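Local coordinates for malonyl CoA:acyl carrier protein malonyltransferase (Streptomyces coelicolor, PDB 1NM2) that probably transfers the malonyl group from malonyl-CoA to the acyl carrier protein, supplying malonyl-ACP for fatty acid biosynthesis, at residues 28-31 / 32-36; 43-46 / 47-51. One frame throughout, in Å; residues are numbered along the deposited sequence.

How the interactions relate
Interaction 1 comes first along the chain, within helix 27-38, and interaction 2 follows at the end of helix 42-47 and in the turn that leads to helix 51-54. All of it belongs to the acyl transferase domain, on the same side of the molecule's centre. The two centres are about 14 Å apart, yet the successive helices meet where Val31 CG1 lies 3.8 Å from Ala43 N. Leu42 packs on Val31 and Trp34, while helix 57-75 receives Arg30, Val31 and Trp34. Interaction 1 thus joins helix 27-38 to its neighbours, and interaction 2 includes Asp50, which binds the nickel ion together with Asp52.

Interaction 1 of 2, residues 28-31 / 32-36; sequences ADRV and AAWSD
Arg30 and Trp34, one helical turn apart, meet through the end of the guanidinium and the six-membered part of the indole. Trp34 CZ2 sits over one face of the guanidinium, displaced toward its rim, and Arg30 NH2 comes to 3.9 Å from that carbon. The two planes are 59° apart, so this is an inclined contact and no flat stack. The arginine chain bends at chi3 (69°), which folds its head back beside the indole. Asp113 fixes both groups from outside: its OD2 takes a salt bridge from Arg30 NH2 and a hydrogen bond from Trp34 NE1, so one carboxylate oxygen holds the rotation of the ring and the direction of the guanidinium together. The indole also leans over its own helix. With CG opposite the carbonyl carbon (chi1 -67°), one ring face lies against the Arg30 carbonyl, whose O is 3.4 Å from Trp34 CG.

This is the i to i+4 spacing of an alpha helix, helix 27-38, and the backbone follows it. Trp34 N donates to Arg30 O at 3.0 Å, in the carbonyl plane, and Ser35 N donates to Val31 O at 2.8 Å.

Val31 divides its two methyl groups between the next turn's side chains. CG2 packs 4.1 Å from Trp34 CZ3, and CG1 stands 4.1 Å from Ser35 OG. Leu70 of helix 57-75 and Leu42 also touch this valine, while Ala66 and Ile69 of helix 57-75 pack on the indole. Ser35 OG turns back to 2.9 Å from Val31 O, a bond not settled, since the hydroxyl could point its proton elsewhere; Ser35 OG is in turn hydrogen-bonded to the backbone N of Leu42, at the start of the next helix.

Interaction 2 of 2, residues 43-46 / 47-51; sequences AHFG and TKADA. With NI (nickel (II) ion), chain B.
The end of helix 42-47 and the turn into helix 51-54 are tied together at the carbonyl of His44, where three backbone N-H groups converge on one oxygen. Ala49 N gives it a nearly straight bond of 3.0 Å, spanning five residues (N-H...O 170°), and Lys48 N a more bent one of 2.9 Å. Thr47 N, at 3.2 Å, approaches from well above the carbonyl plane. One residue back, Thr47 OG1 donates to Ala43 O at 2.7 Å; its chi1 of 62° sets the hydroxyl between backbone N and carbonyl carbon, from where it can turn back onto the helix.

The His44 ring lies across the turn. Ala49 N is over one face, toward the rim, and Lys48 CB is 3.7 Å from His44 ND1, while NE2 is hydrogen-bonded to Glu53 OE1. Replacing His44 by an alanine would remove the ring and is likely to leave Glu53 without this mate and open a gap beside Lys48 CB and over the Ala49 amide. Ala49 turns its methyl back against the helix, with CB 3.8 Å from Phe45 CD2. A water bridges Phe45 O and Ala49 O, donating to both.

Asp50 then does two jobs. Its OD2 binds nickel at 2.1 Å, with Asp52 and a water also on the metal, and its side chain caps a backbone N at the start of helix 51-54. With Glu53 OE2 accepting a weak hydrogen bond from Asp50 N, this is consistent with a capping box at the helix N-terminus.

Interaction 1 of 2, residues 28-31 / 32-36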
ATOM      1  N   ALA A  28     -22.852   2.112  -1.026  1.00 20.37           N
ATOM      2  CA  ALA A  28     -23.017   3.110   0.021  1.00 19.84           C
ATOM      3  C   ALA A  28     -23.344   2.410   1.340  1.00 19.51           C
ATOM      4  O   ALA A  28     -22.836   2.792   2.400  1.00 19.13           O
ATOM      5  CB  ALA A  28     -24.132   4.095  -0.349  1.00 20.58           C
ATOM      6  N   ASP A  29     -24.182   1.378   1.271  1.00 19.29           N
ATOM      7  CA  ASP A  29     -24.565   0.628   2.467  1.00 20.75           C
ATOM      8  C   ASP A  29     -23.362  -0.041   3.145  1.00 20.97           C
ATOM      9  O   ASP A  29     -23.189   0.068   4.362  1.00 21.23           O
ATOM     10  CB  ASP A  29     -25.611  -0.443   2.126  1.00 21.03           C
ATOM     11  CG  ASP A  29     -26.929   0.153   1.644  1.00 22.33           C
ATOM     12  OD1 ASP A  29     -27.453   1.067   2.316  1.00 23.82           O
ATOM     13  OD2 ASP A  29     -27.450  -0.304   0.603  1.00 22.58           O
ATOM     14  N   ARG A  30     -22.530  -0.730   2.368  1.00 19.73           N
ATOM     15  CA  ARG A  30     -21.366  -1.399   2.946  1.00 20.32           C
ATOM     16  C   ARG A  30     -20.400  -0.395   3.564  1.00 19.45           C
ATOM     17  O   ARG A  30     -19.950  -0.576   4.698  1.00 18.10           O
ATOM     18  CB  ARG A  30     -20.627  -2.239   1.891  1.00 20.85           C
ATOM     19  CG  ARG A  30     -21.432  -3.414   1.341  1.00 23.01           C
ATOM     20  CD  ARG A  30     -20.538  -4.419   0.606  1.00 23.23           C
ATOM     21  NE  ARG A  30     -19.650  -5.143   1.516  1.00 23.56           N
ATOM     22  CZ  ARG A  30     -18.663  -5.947   1.121  1.00 25.44           C
ATOM     23  NH1 ARG A  30     -18.432  -6.131  -0.175  1.00 23.03           N
ATOM     24  NH2 ARG A  30     -17.905  -6.571   2.016  1.00 21.54           N
ATOM     25  N   VAL A  31     -20.091   0.668   2.824  1.00 18.50           N
ATOM     26  CA  VAL A  31     -19.166   1.686   3.319  1.00 18.21           C
ATOM     27  C   VAL A  31     -19.687   2.341   4.603  1.00 16.97           C
ATOM     28  O   VAL A  31     -18.910   2.631   5.513  1.00 15.77           O
ATOM     29  CB  VAL A  31     -18.895   2.763   2.237  1.00 18.47           C
ATOM     30  CG1 VAL A  31     -18.010   3.864   2.794  1.00 18.76           C
ATOM     31  CG2 VAL A  31     -18.220   2.115   1.034  1.00 16.34           C
ATOM     32  N   ALA A  32     -20.998   2.557   4.677  1.00 17.17           N
ATOM     33  CA  ALA A  32     -21.609   3.158   5.859  1.00 16.54           C
ATOM     34  C   ALA A  32     -21.411   2.256   7.078  1.00 16.22           C
ATOM     35  O   ALA A  32     -21.108   2.733   8.172  1.00 18.59           O
ATOM     36  CB  ALA A  32     -23.106   3.398   5.618  1.00 16.61           C
ATOM     37  N   ALA A  33     -21.593   0.953   6.896  1.00 15.93           N
ATOM     38  CA  ALA A  33     -21.414   0.010   8.000  1.00 15.75           C
ATOM     39  C   ALA A  33     -19.954   0.031   8.451  1.00 15.87           C
ATOM     40  O   ALA A  33     -19.671  -0.048   9.648  1.00 15.02           O
ATOM     41  CB  ALA A  33     -21.812  -1.395   7.564  1.00 17.45           C
ATOM     42  N   TRP A  34     -19.030   0.128   7.495  1.00 13.85           N
ATOM     43  CA  TRP A  34     -17.609   0.187   7.835  1.00 16.03           C
ATOM     44  C   TRP A  34     -17.345   1.468   8.617  1.00 16.47           C
ATOM     45  O   TRP A  34     -16.671   1.449   9.649  1.00 16.83           O
ATOM     46  CB  TRP A  34     -16.735   0.176   6.576  1.00 15.69           C
ATOM     47  CG  TRP A  34     -16.768  -1.111   5.800  1.00 16.42           C
ATOM     48  CD1 TRP A  34     -17.056  -2.360   6.283  1.00 16.46           C
ATOM     49  CD2 TRP A  34     -16.416  -1.286   4.425  1.00 15.56           C
ATOM     50  NE1 TRP A  34     -16.900  -3.299   5.289  1.00 17.65           N
ATOM     51  CE2 TRP A  34     -16.506  -2.665   4.140  1.00 16.40           C
ATOM     52  CE3 TRP A  34     -16.027  -0.407   3.404  1.00 17.27           C
ATOM     53  CZ2 TRP A  34     -16.222  -3.189   2.876  1.00 16.23           C
ATOM     54  CZ3 TRP A  34     -15.743  -0.929   2.148  1.00 15.64           C
ATOM     55  CH2 TRP A  34     -15.843  -2.307   1.895  1.00 15.27           C
ATOM     56  N   SER A  35     -17.885   2.579   8.122  1.00 17.32           N
ATOM     57  CA  SER A  35     -17.715   3.865   8.780  1.00 19.02           C
ATOM     58  C   SER A  35     -18.154   3.793  10.243  1.00 21.07           C
ATOM     59  O   SER A  35     -17.446   4.276  11.132  1.00 20.28           O
ATOM     60  CB  SER A  35     -18.510   4.954   8.043  1.00 19.76           C
ATOM     61  OG  SER A  35     -18.011   5.146   6.725  1.00 20.08           O
ATOM     62  N   ASP A  36     -19.313   3.190  10.494  1.00 21.19           N
ATOM     63  CA  ASP A  36     -19.806   3.066  11.865  1.00 23.08           C
ATOM     64  C   ASP A  36     -18.878   2.202  12.708  1.00 22.36           C
ATOM     65  O   ASP A  36     -18.695   2.455  13.897  1.00 23.15           O
ATOM     66  CB  ASP A  36     -21.212   2.454  11.910  1.00 22.48           C
ATOM     67  CG  ASP A  36     -22.260   3.327  11.249  1.00 24.62           C
ATOM     68  OD1 ASP A  36     -22.109   4.565  11.250  1.00 24.44           O
ATOM     69  OD2 ASP A  36     -23.252   2.768  10.738  1.00 27.60           O
TER

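Interaction 2 of 2, residues 43-46 / 47-51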
ATOM      1  N   ALA A  43     -17.411   7.605   3.384  1.00 17.22           N
ATOM      2  CA  ALA A  43     -18.093   8.157   2.218  1.00 19.43           C
ATOM      3  C   ALA A  43     -17.728   9.630   2.015  1.00 19.24           C
ATOM      4  O   ALA A  43     -17.463  10.065   0.894  1.00 18.92           O
ATOM      5  CB  ALA A  43     -19.617   8.002   2.369  1.00 20.82           C
ATOM      6  N   HIS A  44     -17.705  10.396   3.096  1.00 17.92           N
ATOM      7  CA  HIS A  44     -17.357  11.808   2.992  1.00 21.00           C
ATOM      8  C   HIS A  44     -15.931  12.020   2.483  1.00 20.28           C
ATOM      9  O   HIS A  44     -15.695  12.809   1.565  1.00 20.86           O
ATOM     10  CB  HIS A  44     -17.489  12.504   4.349  1.00 21.98           C
ATOM     11  CG  HIS A  44     -16.838  13.854   4.391  1.00 23.66           C
ATOM     12  ND1 HIS A  44     -17.366  14.956   3.753  1.00 23.61           N
ATOM     13  CD2 HIS A  44     -15.672  14.263   4.947  1.00 22.61           C
ATOM     14  CE1 HIS A  44     -16.554  15.986   3.914  1.00 23.73           C
ATOM     15  NE2 HIS A  44     -15.520  15.592   4.634  1.00 23.11           N
ATOM     16  N   PHE A  45     -14.977  11.325   3.086  1.00 19.98           N
ATOM     17  CA  PHE A  45     -13.586  11.491   2.688  1.00 20.54           C
ATOM     18  C   PHE A  45     -13.292  10.987   1.283  1.00 20.37           C
ATOM     19  O   PHE A  45     -12.341  11.432   0.649  1.00 19.79           O
ATOM     20  CB  PHE A  45     -12.665  10.823   3.708  1.00 21.58           C
ATOM     21  CG  PHE A  45     -12.654  11.515   5.042  1.00 20.80           C
ATOM     22  CD1 PHE A  45     -13.329  10.973   6.131  1.00 22.14           C
ATOM     23  CD2 PHE A  45     -11.999  12.733   5.195  1.00 20.52           C
ATOM     24  CE1 PHE A  45     -13.355  11.635   7.358  1.00 22.29           C
ATOM     25  CE2 PHE A  45     -12.018  13.405   6.414  1.00 22.57           C
ATOM     26  CZ  PHE A  45     -12.698  12.855   7.501  1.00 22.81           C
ATOM     27  N   GLY A  46     -14.118  10.069   0.794  1.00 19.53           N
ATOM     28  CA  GLY A  46     -13.914   9.552  -0.543  1.00 19.63           C
ATOM     29  C   GLY A  46     -14.689  10.317  -1.604  1.00 20.41           C
ATOM     30  O   GLY A  46     -14.464  10.114  -2.796  1.00 19.39           O
ATOM     31  N   THR A  47     -15.595  11.203  -1.187  1.00 20.98           N
ATOM     32  CA  THR A  47     -16.389  11.965  -2.152  1.00 23.42           C
ATOM     33  C   THR A  47     -16.292  13.491  -2.072  1.00 24.66           C
ATOM     34  O   THR A  47     -15.973  14.138  -3.067  1.00 25.94           O
ATOM     35  CB  THR A  47     -17.890  11.590  -2.072  1.00 21.66           C
ATOM     36  OG1 THR A  47     -18.395  11.907  -0.772  1.00 22.66           O
ATOM     37  CG2 THR A  47     -18.085  10.112  -2.333  1.00 20.25           C
ATOM     38  N   LYS A  48     -16.552  14.061  -0.896  1.00 25.72           N
ATOM     39  CA  LYS A  48     -16.530  15.518  -0.735  1.00 26.81           C
ATOM     40  C   LYS A  48     -15.224  16.121  -0.218  1.00 26.12           C
ATOM     41  O   LYS A  48     -14.881  17.255  -0.562  1.00 26.34           O
ATOM     42  CB  LYS A  48     -17.667  15.959   0.195  1.00 27.93           C
ATOM     43  CG  LYS A  48     -18.997  15.248  -0.046  1.00 32.46           C
ATOM     44  CD  LYS A  48     -19.572  15.545  -1.422  1.00 33.87           C
ATOM     45  CE  LYS A  48     -20.067  16.977  -1.526  1.00 36.83           C
ATOM     46  NZ  LYS A  48     -20.649  17.265  -2.875  1.00 39.67           N
ATOM     47  N   ALA A  49     -14.506  15.377   0.615  1.00 23.55           N
ATOM     48  CA  ALA A  49     -13.257  15.872   1.181  1.00 22.88           C
ATOM     49  C   ALA A  49     -12.237  16.300   0.124  1.00 23.13           C
ATOM     50  O   ALA A  49     -12.062  15.637  -0.893  1.00 21.89           O
ATOM     51  CB  ALA A  49     -12.648  14.815   2.093  1.00 19.98           C
ATOM     52  N   ASP A  50     -11.561  17.415   0.379  1.00 22.53           N
ATOM     53  CA  ASP A  50     -10.555  17.905  -0.548  1.00 22.89           C
ATOM     54  C   ASP A  50      -9.176  17.336  -0.223  1.00 21.09           C
ATOM     55  O   ASP A  50      -9.037  16.441   0.606  1.00 21.55           O
ATOM     56  CB  ASP A  50     -10.499  19.433  -0.526  1.00 24.43           C
ATOM     57  CG  ASP A  50     -10.367  19.992   0.874  1.00 25.90           C
ATOM     58  OD1 ASP A  50      -9.748  19.330   1.740  1.00 26.45           O
ATOM     59  OD2 ASP A  50     -10.877  21.109   1.097  1.00 29.16           O
ATOM     60  N   ALA A  51      -8.158  17.883  -0.872  1.00 21.35           N
ATOM     61  CA  ALA A  51      -6.788  17.421  -0.701  1.00 19.75           C
ATOM     62  C   ALA A  51      -6.257  17.383   0.729  1.00 19.96           C
ATOM     63  O   ALA A  51      -5.699  16.368   1.157  1.00 17.38           O
ATOM     64  CB  ALA A  51      -5.859  18.256  -1.575  1.00 21.14           C
TER
HETATM   65 NI    NI B 317      -9.969  21.682   2.960  1.00 28.93          NI
HETATM   66  O   HOH W   1     -12.490  13.171  -1.414  1.00 21.64           O
HETATM   67  O   HOH W   2     -11.108  20.832   4.001  1.00 24.56           O